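Local coordinates for nitric oxide dioxygenase (Rhodothermus marinus DSM 4252, PDB 6WK3), which binds heme in a globin fold and is probably a nitric oxide dioxygenase, engineered here to act as a carbene transferase, at residues P96-C101 / E124-L129; Q12-S17 / R66-P71. The protein carries 1 engineered substitution. All coordinates share one frame; numbering follows the deposited sequence.

Contact 1. Residues P96-C101 / E124-L129. With HEM (protoporphyrin IX containing Fe), chain E.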
loop_
_atom_site.group_PDB
_atom_site.type_symbol
_atom_site.label_atom_id
_atom_site.label_comp_id
_atom_site.label_asym_id
_atom_site.label_seq_id
_atom_site.Cartn_x
_atom_site.Cartn_y
_atom_site.Cartn_z
ATOM N N PRO A 96 -15.862 -9.976 9.046
ATOM C CA PRO A 96 -17.314 -10.192 9.151
ATOM C C PRO A 96 -18.127 -8.933 8.894
ATOM O O PRO A 96 -19.223 -9.023 8.326
ATOM C CB PRO A 96 -17.489 -10.698 10.589
ATOM C CG PRO A 96 -16.189 -11.315 10.925
ATOM C CD PRO A 96 -15.157 -10.459 10.247
ATOM N N LEU A 97 -17.614 -7.759 9.274
ATOM C CA LEU A 97 -18.369 -6.524 9.073
ATOM C C LEU A 97 -18.514 -6.199 7.595
ATOM O O LEU A 97 -19.593 -5.792 7.147
ATOM C CB LEU A 97 -17.697 -5.358 9.798
ATOM C CG LEU A 97 -17.039 -5.649 11.143
ATOM C CD1 LEU A 97 -16.366 -4.392 11.678
ATOM C CD2 LEU A 97 -18.069 -6.184 12.124
ATOM N N VAL A 98 -17.437 -6.360 6.824
ATOM C CA VAL A 98 -17.500 -6.032 5.406
ATOM C C VAL A 98 -18.354 -7.046 4.657
ATOM O O VAL A 98 -19.021 -6.696 3.675
ATOM C CB VAL A 98 -16.079 -5.921 4.822
ATOM C CG1 VAL A 98 -16.111 -5.900 3.298
ATOM C CG2 VAL A 98 -15.411 -4.672 5.351
ATOM N N TRP A 99 -18.387 -8.301 5.108
ATOM C CA TRP A 99 -19.303 -9.250 4.482
ATOM C C TRP A 99 -20.748 -8.853 4.742
ATOM O O TRP A 99 -21.587 -8.892 3.835
ATOM C CB TRP A 99 -19.071 -10.677 4.974
ATOM C CG TRP A 99 -20.277 -11.498 4.656
ATOM C CD1 TRP A 99 -21.139 -12.078 5.543
ATOM C CD2 TRP A 99 -20.800 -11.772 3.349
ATOM N NE1 TRP A 99 -22.152 -12.713 4.867
ATOM C CE2 TRP A 99 -21.968 -12.538 3.520
ATOM C CE3 TRP A 99 -20.390 -11.445 2.052
ATOM C CZ2 TRP A 99 -22.730 -12.983 2.443
ATOM C CZ3 TRP A 99 -21.144 -11.895 0.986
ATOM C CH2 TRP A 99 -22.302 -12.654 1.188
ATOM N N GLU A 100 -21.061 -8.494 5.989
ATOM C CA GLU A 100 -22.406 -8.040 6.328
ATOM C C GLU A 100 -22.856 -6.921 5.394
ATOM O O GLU A 100 -23.949 -6.974 4.817
ATOM C CB GLU A 100 -22.440 -7.577 7.788
ATOM C CG GLU A 100 -23.783 -7.042 8.244
ATOM C CD GLU A 100 -23.659 -6.075 9.409
ATOM O OE1 GLU A 100 -24.251 -4.975 9.337
ATOM O OE2 GLU A 100 -22.969 -6.416 10.396
ATOM N N CYS A 101 -22.000 -5.913 5.209
ATOM C CA CYS A 101 -22.333 -4.793 4.334
ATOM C C CYS A 101 -22.352 -5.197 2.867
ATOM O O CYS A 101 -23.139 -4.644 2.087
ATOM C CB CYS A 101 -21.346 -3.646 4.559
ATOM S SG CYS A 101 -21.268 -3.091 6.287
ATOM N N GLU A 124 -19.654 -17.837 0.533
ATOM C CA GLU A 124 -18.552 -18.790 0.469
ATOM C C GLU A 124 -17.378 -18.223 -0.318
ATOM O O GLU A 124 -16.221 -18.369 0.092
ATOM C CB GLU A 124 -19.027 -20.107 -0.145
ATOM N N ALA A 125 -17.652 -17.575 -1.453
ATOM C CA ALA A 125 -16.576 -16.950 -2.213
ATOM C C ALA A 125 -15.915 -15.839 -1.415
ATOM O O ALA A 125 -14.703 -15.629 -1.524
ATOM C CB ALA A 125 -17.110 -16.414 -3.541
ATOM N N TYR A 126 -16.691 -15.126 -0.600
ATOM C CA TYR A 126 -16.113 -14.109 0.268
ATOM C C TYR A 126 -15.275 -14.747 1.366
ATOM O O TYR A 126 -14.160 -14.295 1.649
ATOM C CB TYR A 126 -17.215 -13.235 0.871
ATOM C CG TYR A 126 -16.675 -12.184 1.810
ATOM C CD1 TYR A 126 -16.479 -12.461 3.161
ATOM C CD2 TYR A 126 -16.336 -10.923 1.344
ATOM C CE1 TYR A 126 -15.961 -11.514 4.012
ATOM C CE2 TYR A 126 -15.829 -9.963 2.191
ATOM C CZ TYR A 126 -15.646 -10.262 3.523
ATOM O OH TYR A 126 -15.141 -9.305 4.370
ATOM N N ASP A 127 -15.808 -15.790 2.012
ATOM C CA ASP A 127 -15.102 -16.420 3.125
ATOM C C ASP A 127 -13.784 -17.026 2.671
ATOM O O ASP A 127 -12.800 -17.023 3.420
ATOM C CB ASP A 127 -15.979 -17.491 3.774
ATOM C CG ASP A 127 -17.177 -16.901 4.497
ATOM O OD1 ASP A 127 -17.165 -15.682 4.787
ATOM O OD2 ASP A 127 -18.132 -17.659 4.773
ATOM N N PHE A 128 -13.747 -17.567 1.455
ATOM C CA PHE A 128 -12.489 -18.062 0.915
ATOM C C PHE A 128 -11.485 -16.927 0.780
ATOM O O PHE A 128 -10.363 -17.005 1.296
ATOM C CB PHE A 128 -12.731 -18.739 -0.435
ATOM C CG PHE A 128 -11.465 -19.155 -1.149
ATOM C CD1 PHE A 128 -10.871 -20.382 -0.882
ATOM C CD2 PHE A 128 -10.872 -18.319 -2.086
ATOM C CE1 PHE A 128 -9.710 -20.763 -1.530
ATOM C CE2 PHE A 128 -9.713 -18.697 -2.743
ATOM C CZ PHE A 128 -9.131 -19.924 -2.466
ATOM N N LEU A 129 -11.879 -15.855 0.095
ATOM C CA LEU A 129 -10.970 -14.737 -0.123
ATOM C C LEU A 129 -10.598 -14.062 1.194
ATOM O O LEU A 129 -9.445 -13.662 1.387
ATOM C CB LEU A 129 -11.606 -13.738 -1.087
ATOM C CG LEU A 129 -10.696 -12.684 -1.707
ATOM C CD1 LEU A 129 -9.381 -13.299 -2.187
ATOM C CD2 LEU A 129 -11.429 -12.008 -2.846
HETATM C CHA HEM E . -8.123 -1.787 -0.095
HETATM C CHB HEM E . -10.523 -5.738 -1.612
HETATM C CHC HEM E . -11.656 -6.586 3.017
HETATM C CHD HEM E . -10.613 -1.955 4.061
HETATM C C1A HEM E . -8.609 -2.800 -0.899
HETATM C C2A HEM E . -8.323 -2.996 -2.303
HETATM C C3A HEM E . -8.985 -4.077 -2.723
HETATM C C4A HEM E . -9.717 -4.620 -1.601
HETATM C CMA HEM E . -8.974 -4.652 -4.153
HETATM C CAA HEM E . -7.409 -2.110 -3.168
HETATM C CBA HEM E . -5.992 -2.666 -3.087
HETATM C CGA HEM E . -5.110 -1.943 -4.070
HETATM O O1A HEM E . -4.423 -0.975 -3.662
HETATM O O2A HEM E . -5.091 -2.332 -5.266
HETATM C C1B HEM E . -11.003 -6.362 -0.482
HETATM C C2B HEM E . -11.648 -7.658 -0.410
HETATM C C3B HEM E . -11.973 -7.886 0.876
HETATM C C4B HEM E . -11.528 -6.746 1.655
HETATM C CMB HEM E . -11.907 -8.552 -1.641
HETATM C CAB HEM E . -12.656 -9.120 1.515
HETATM C CBB HEM E . -12.681 -10.326 0.946
HETATM C C1C HEM E . -11.508 -5.401 3.712
HETATM C C2C HEM E . -11.818 -5.189 5.106
HETATM C C3C HEM E . -11.554 -3.915 5.407
HETATM C C4C HEM E . -11.034 -3.262 4.215
HETATM C CMC HEM E . -12.380 -6.254 6.072
HETATM C CAC HEM E . -11.762 -3.313 6.814
HETATM C CBC HEM E . -12.018 -2.016 6.970
HETATM C C1D HEM E . -9.732 -1.519 3.089
HETATM C C2D HEM E . -8.868 -0.353 3.110
HETATM C C3D HEM E . -8.188 -0.317 1.950
HETATM C C4D HEM E . -8.588 -1.455 1.161
HETATM C CMD HEM E . -8.775 0.658 4.275
HETATM C CAD HEM E . -7.149 0.720 1.468
HETATM C CBD HEM E . -5.830 0.523 2.206
HETATM C CGD HEM E . -4.696 1.178 1.457
HETATM O O1D HEM E . -4.795 1.340 0.210
HETATM O O2D HEM E . -3.678 1.522 2.116
HETATM N NA HEM E . -9.463 -3.811 -0.507
HETATM N NB HEM E . -10.947 -5.842 0.794
HETATM N NC HEM E . -11.036 -4.205 3.206
HETATM N ND HEM E . -9.527 -2.155 1.884
HETATM FE FE HEM E . -10.341 -3.948 1.320
#
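Trp99 lays its CB over one face of the Tyr126 ring, toward the rim, 3.8 Å from the ring centroid in a CH-pi contact. The nearest ring carbon is Tyr126 CE1, at 3.4 Å from Trp99 CB. The indole and phenol rings themselves meet obliquely, planes 39° apart, and Trp99 CE3 lies 3.8 Å from Tyr126 CG. With CG anti to the backbone N (chi1 178°), Tyr126 extends straight from its helix toward helix 94-110, and its OH arrives 3.5 Å from Val98 CB. That hydroxyl is hydrogen-bonded to the carbonyl O of Tyr95, which satisfies a buried polar atom and fixes the far end of the ring.

Tyr126 and Val98 also meet the heme. Tyr126 CE2 comes within 3.4 Å of the heme vinyl carbon CAB. Val98 CG2 sits 3.5 Å from the heme methyl carbon CMC, and Leu129 touches the heme methyl CMB through its CD2. This is a globin heme-pocket wall, built where helices 94-110 and 116-145 pack together. Around it, helix 18-39 touches Val98 through Met32 and Leu36, while Tyr64 of helix 50-66 meets Leu129.

Contact 2. Residues Q12-S17 / R66-P71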
loop_
_atom_site.group_PDB
_atom_site.type_symbol
_atom_site.label_atom_id
_atom_site.label_comp_id
_atom_site.label_asym_id
_atom_site.label_seq_id
_atom_site.Cartn_x
_atom_site.Cartn_y
_atom_site.Cartn_z
ATOM N N GLN A 12 -20.351 -22.079 -9.781
ATOM C CA GLN A 12 -21.299 -21.925 -10.880
ATOM C C GLN A 12 -22.153 -20.677 -10.702
ATOM O O GLN A 12 -22.404 -19.946 -11.667
ATOM C CB GLN A 12 -22.180 -23.170 -10.997
ATOM N N LEU A 13 -22.604 -20.411 -9.476
ATOM C CA LEU A 13 -23.439 -19.239 -9.236
ATOM C C LEU A 13 -22.620 -17.952 -9.261
ATOM O O LEU A 13 -23.093 -16.925 -9.761
ATOM C CB LEU A 13 -24.174 -19.384 -7.903
ATOM C CG LEU A 13 -25.335 -20.381 -7.888
ATOM C CD1 LEU A 13 -25.642 -20.847 -6.473
ATOM C CD2 LEU A 13 -26.565 -19.776 -8.533
ATOM N N VAL A 14 -21.396 -17.986 -8.729
ATOM C CA VAL A 14 -20.541 -16.805 -8.786
ATOM C C VAL A 14 -20.168 -16.493 -10.229
ATOM O O VAL A 14 -20.154 -15.326 -10.641
ATOM C CB VAL A 14 -19.291 -16.997 -7.909
ATOM C CG1 VAL A 14 -18.217 -15.985 -8.285
ATOM C CG2 VAL A 14 -19.646 -16.872 -6.439
ATOM N N ARG A 15 -19.861 -17.526 -11.016
ATOM C CA ARG A 15 -19.556 -17.327 -12.429
ATOM C C ARG A 15 -20.738 -16.705 -13.158
ATOM O O ARG A 15 -20.560 -15.885 -14.066
ATOM C CB ARG A 15 -19.182 -18.664 -13.071
ATOM C CG ARG A 15 -18.034 -18.623 -14.071
ATOM C CD ARG A 15 -17.887 -19.975 -14.798
ATOM N NE ARG A 15 -17.825 -21.105 -13.868
ATOM C CZ ARG A 15 -18.702 -22.107 -13.831
ATOM N NH1 ARG A 15 -19.725 -22.135 -14.676
ATOM N NH2 ARG A 15 -18.554 -23.085 -12.946
ATOM N N ALA A 16 -21.956 -17.079 -12.766
ATOM C CA ALA A 16 -23.144 -16.619 -13.470
ATOM C C ALA A 16 -23.481 -15.168 -13.154
ATOM O O ALA A 16 -24.174 -14.525 -13.949
ATOM C CB ALA A 16 -24.331 -17.525 -13.139
ATOM N N SER A 17 -23.008 -14.633 -12.028
ATOM C CA SER A 17 -23.274 -13.238 -11.707
ATOM C C SER A 17 -22.336 -12.275 -12.417
ATOM O O SER A 17 -22.515 -11.062 -12.279
ATOM C CB SER A 17 -23.201 -13.003 -10.192
ATOM O OG SER A 17 -22.075 -13.628 -9.606
ATOM N N ARG A 66 -14.705 -13.543 -12.405
ATOM C CA ARG A 66 -14.240 -14.052 -13.690
ATOM C C ARG A 66 -13.201 -15.158 -13.537
ATOM O O ARG A 66 -12.905 -15.856 -14.511
ATOM C CB ARG A 66 -13.629 -12.922 -14.520
ATOM C CG ARG A 66 -14.599 -11.879 -15.046
ATOM C CD ARG A 66 -14.020 -11.246 -16.297
ATOM N NE ARG A 66 -14.496 -9.890 -16.537
ATOM C CZ ARG A 66 -15.451 -9.579 -17.406
ATOM N NH1 ARG A 66 -16.044 -10.533 -18.116
ATOM N NH2 ARG A 66 -15.816 -8.314 -17.566
ATOM N N SER A 67 -12.624 -15.314 -12.351
ATOM C CA SER A 67 -11.533 -16.252 -12.137
ATOM C C SER A 67 -11.816 -17.137 -10.932
ATOM O O SER A 67 -10.892 -17.591 -10.257
ATOM C CB SER A 67 -10.210 -15.507 -11.968
ATOM O OG SER A 67 -9.196 -16.358 -11.463
ATOM N N ILE A 68 -13.097 -17.380 -10.648
ATOM C CA ILE A 68 -13.465 -18.174 -9.486
ATOM C C ILE A 68 -13.055 -19.637 -9.646
ATOM O O ILE A 68 -12.900 -20.340 -8.642
ATOM C CB ILE A 68 -14.976 -18.024 -9.211
ATOM C CG1 ILE A 68 -15.337 -18.533 -7.814
ATOM C CG2 ILE A 68 -15.793 -18.740 -10.270
ATOM C CD1 ILE A 68 -14.613 -17.825 -6.698
ATOM N N ASP A 69 -12.853 -20.114 -10.881
ATOM C CA ASP A 69 -12.368 -21.480 -11.074
ATOM C C ASP A 69 -10.862 -21.598 -10.865
ATOM O O ASP A 69 -10.375 -22.679 -10.513
ATOM C CB ASP A 69 -12.727 -21.992 -12.471
ATOM C CG ASP A 69 -14.229 -22.160 -12.672
ATOM O OD1 ASP A 69 -14.954 -22.436 -11.688
ATOM O OD2 ASP A 69 -14.684 -22.006 -13.825
ATOM N N ASN A 70 -10.109 -20.521 -11.084
ATOM C CA ASN A 70 -8.664 -20.506 -10.855
ATOM C C ASN A 70 -8.311 -19.271 -10.035
ATOM O O ASN A 70 -7.880 -18.246 -10.579
ATOM C CB ASN A 70 -7.890 -20.541 -12.175
ATOM C CG ASN A 70 -6.383 -20.566 -11.970
ATOM O OD1 ASN A 70 -5.896 -20.704 -10.844
ATOM N ND2 ASN A 70 -5.636 -20.432 -13.062
ATOM N N PRO A 71 -8.469 -19.341 -8.711
ATOM C CA PRO A 71 -8.097 -18.189 -7.877
ATOM C C PRO A 71 -6.609 -17.881 -7.893
ATOM O O PRO A 71 -6.231 -16.729 -7.656
ATOM C CB PRO A 71 -8.572 -18.603 -6.476
ATOM C CG PRO A 71 -9.579 -19.683 -6.711
ATOM C CD PRO A 71 -9.097 -20.413 -7.922
#
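Val14 and Ile68 meet where the first helix of this globin, 8-16, packs against the loop that follows helix 50-66. Their side chains cross at about a right angle, and one methyl does the touching: Val14 CG1 lies 3.9 Å from Ile68 CG1 and equally close to Ile68 CB. Ile68 holds CG1 anti to its own backbone N, while its CG2 branch also turns to the helix, 4.4 Å from Arg15 CB. Both Val14 and Ile68 are buried, and Leu6 also touches Ile68.

The outer side is polar and much looser. Arg15 and Asp69, both exposed, form a salt bridge whose one hydrogen bond, from Arg15 NE to Asp69 OD2, is weak: it spans 3.3 Å and is bent to 123°. Guanidinium and carboxylate planes stand 47° apart, so the two groups do not pair side by side, and Arg15 NH2 remains 3.9 Å from Asp69 OD1. The bend at chi3 of Arg15 (-51°) turns the end of the chain to bring NE to the acid. Asp69 has a second cationic partner, since its OD1 forms a salt bridge with Arg11, one helical turn before Arg15; two positive charges would probably favour its ionised form.

Further along segment 12-17, Val14 O accepts from both Ser17 N and Ser17 OG, which approach from the same face of the carbonyl plane, with Ser17 OG tilted from that plane and 2.8 Å from Val14 O.

Overall arrangement
Both segments of contact 2 precede those of contact 1 in the sequence, and the centres of the two contacts lie about 16 Å apart. Helix 116-145 joins them. The side of segment 124-129 that bears Ala125 and Phe128 meets contact 2: Ala125 CB packs 3.9 Å from Val14 CG2, and Phe128 CE2 lies 3.9 Å from Pro71 CB. Their surroundings differ. Contact 1 is wholly buried, its centre about 6 Å from the centre of the chain, and lines the heme pocket; the Tyr126 side chain is about 8 Å from that of His85, the axial ligand of the iron. Contact 2 is centred about 14 Å from the chain centre, partly buried, with the Ile68 side chain about 11 Å from a heme.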